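PDB 6T5L: subclass B1 metallo-beta-lactamase from Myroides odoratimimus, which probably hydrolyses beta-lactam antibiotics, carbapenems among them, with the help of zinc ions. Local coordinates for residues F157-G160 against H161-N165. Residues are numbered along the deposited sequence; the frame is centred on the assembly and turned at random.
Sequences FGEG and HTKDN. With ZN (zinc ion), chain C.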
loop_
_atom_site.group_PDB
_atom_site.type_symbol
_atom_site.label_atom_id
_atom_site.label_comp_id
_atom_site.label_asym_id
_atom_site.label_seq_id
_atom_site.Cartn_x
_atom_site.Cartn_y
_atom_site.Cartn_z
ATOM N N PHE A 157 -9.737 -9.730 -0.180
ATOM C CA PHE A 157 -10.099 -10.795 0.741
ATOM C C PHE A 157 -11.444 -10.556 1.404
ATOM O O PHE A 157 -11.957 -11.483 2.021
ATOM C CB PHE A 157 -9.025 -11.002 1.846
ATOM C CG PHE A 157 -7.777 -11.628 1.342
ATOM C CD1 PHE A 157 -7.619 -13.016 1.339
ATOM C CD2 PHE A 157 -6.768 -10.855 0.841
ATOM C CE1 PHE A 157 -6.470 -13.611 0.856
ATOM C CE2 PHE A 157 -5.606 -11.443 0.333
ATOM C CZ PHE A 157 -5.482 -12.835 0.327
ATOM N N GLY A 158 -12.049 -9.366 1.234
ATOM C CA GLY A 158 -13.260 -8.950 1.942
ATOM C C GLY A 158 -13.159 -7.523 2.470
ATOM O O GLY A 158 -12.119 -6.866 2.397
ATOM N N GLU A 159 -14.248 -7.067 3.062
ATOM C CA GLU A 159 -14.323 -5.739 3.620
ATOM C C GLU A 159 -13.677 -5.653 4.993
ATOM O O GLU A 159 -13.650 -6.626 5.768
ATOM C CB GLU A 159 -15.780 -5.282 3.717
ATOM C CG GLU A 159 -16.492 -5.402 2.346
ATOM C CD GLU A 159 -17.881 -4.877 2.326
ATOM O OE1 GLU A 159 -18.532 -5.110 1.284
ATOM O OE2 GLU A 159 -18.352 -4.250 3.316
ATOM N N GLY A 160 -13.116 -4.463 5.258
ATOM C CA GLY A 160 -12.408 -4.111 6.476
ATOM C C GLY A 160 -12.452 -2.625 6.792
ATOM O O GLY A 160 -13.494 -2.017 7.129
ATOM N N HIS A 161 -11.234 -2.073 6.781
ATOM C CA HIS A 161 -11.009 -0.636 6.871
ATOM C C HIS A 161 -11.898 0.121 5.883
ATOM O O HIS A 161 -12.478 1.162 6.220
ATOM C CB HIS A 161 -9.516 -0.332 6.620
ATOM C CG HIS A 161 -9.223 1.127 6.496
ATOM N ND1 HIS A 161 -9.182 1.968 7.589
ATOM C CD2 HIS A 161 -9.030 1.907 5.401
ATOM C CE1 HIS A 161 -8.928 3.194 7.172
ATOM N NE2 HIS A 161 -8.820 3.177 5.853
ATOM N N THR A 162 -12.000 -0.372 4.649
ATOM C CA THR A 162 -12.983 0.108 3.686
ATOM C C THR A 162 -13.618 -1.104 3.045
ATOM O O THR A 162 -13.137 -2.215 3.225
ATOM C CB THR A 162 -12.352 0.929 2.544
ATOM O OG1 THR A 162 -11.350 0.099 1.917
ATOM C CG2 THR A 162 -11.703 2.230 3.050
ATOM N N LYS A 163 -14.554 -0.868 2.125
ATOM C CA LYS A 163 -15.206 -1.955 1.407
ATOM C C LYS A 163 -14.351 -2.554 0.286
ATOM O O LYS A 163 -14.598 -3.714 -0.100
ATOM C CB LYS A 163 -16.537 -1.462 0.828
ATOM C CG LYS A 163 -17.479 -0.774 1.843
ATOM C CD LYS A 163 -18.965 -0.928 1.535
ATOM C CE LYS A 163 -19.795 -0.554 2.773
ATOM N NZ LYS A 163 -19.960 -1.684 3.751
ATOM N N ASP A 164 -13.348 -1.809 -0.190
ATOM C CA ASP A 164 -12.537 -2.136 -1.350
ATOM C C ASP A 164 -11.122 -2.559 -1.028
ATOM O O ASP A 164 -10.384 -2.916 -1.945
ATOM C CB ASP A 164 -12.510 -0.922 -2.293
ATOM C CG ASP A 164 -11.780 0.344 -1.696
ATOM O OD1 ASP A 164 -11.967 0.740 -0.526
ATOM O OD2 ASP A 164 -11.026 0.972 -2.480
ATOM N N ASN A 165 -10.733 -2.546 0.247
ATOM C CA ASN A 165 -9.320 -2.638 0.569
ATOM C C ASN A 165 -8.743 -3.943 -0.008
ATOM O O ASN A 165 -9.343 -5.029 0.128
ATOM C CB ASN A 165 -9.085 -2.521 2.084
ATOM C CG ASN A 165 -10.045 -3.316 2.965
ATOM O OD1 ASN A 165 -10.218 -2.929 4.133
ATOM N ND2 ASN A 165 -10.653 -4.358 2.463
HETATM ZN ZN ZN C . -8.216 4.401 4.501
HETATM O O HOH W 1 -9.483 -7.533 1.277
HETATM O O HOH W 2 -7.090 4.890 4.804
#
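Gly160 N-H points forward along the chain to Thr162 O, two residues on, the reverse of the bond that closes a beta turn. The bond is 3.0 Å long and straight at the hydrogen (173°), but the nitrogen lies above the carbonyl plane. In the conformer described, the side-chain amide of Asn165 fills the inside of this tight bend and serves both of its arms. Its ND2 gives a weak, bent hydrogen bond to Gly158 O (2.9 Å), while OD1 takes the N-H of Thr162 almost straight, from above the amide plane, and lies 3.4 Å from Gly160 CA. With chi1 at 44°, CG of this conformer sits between the backbone N and carbonyl carbon, which turns the amide towards Gly158 O and Gly160 CA. A water joins Phe157 N, Gly158 O and Asn165 O and ties the start of the stretch 157-165 to its end. This loop, between strands 150-155 and 167-170, carries the third histidine of the three-histidine zinc site of B1 metallo-beta-lactamases: His161 NE2 binds zinc at 1.9 Å, together with His96 and His98. Next along the chain, Thr162 OG1 donates to Asp164 OD1 (2.6 Å), whose other oxygen accepts from Thr121. On the outer side, the extended Glu159 chain lays CG 3.5 Å from Lys163 O. The lysine chain, bent at its last torsion (chi4 -84°), brings NZ to the syn side of Glu159 OE2 in a 3.1 Å salt bridge; Asn196 ND2 also bonds to that oxygen.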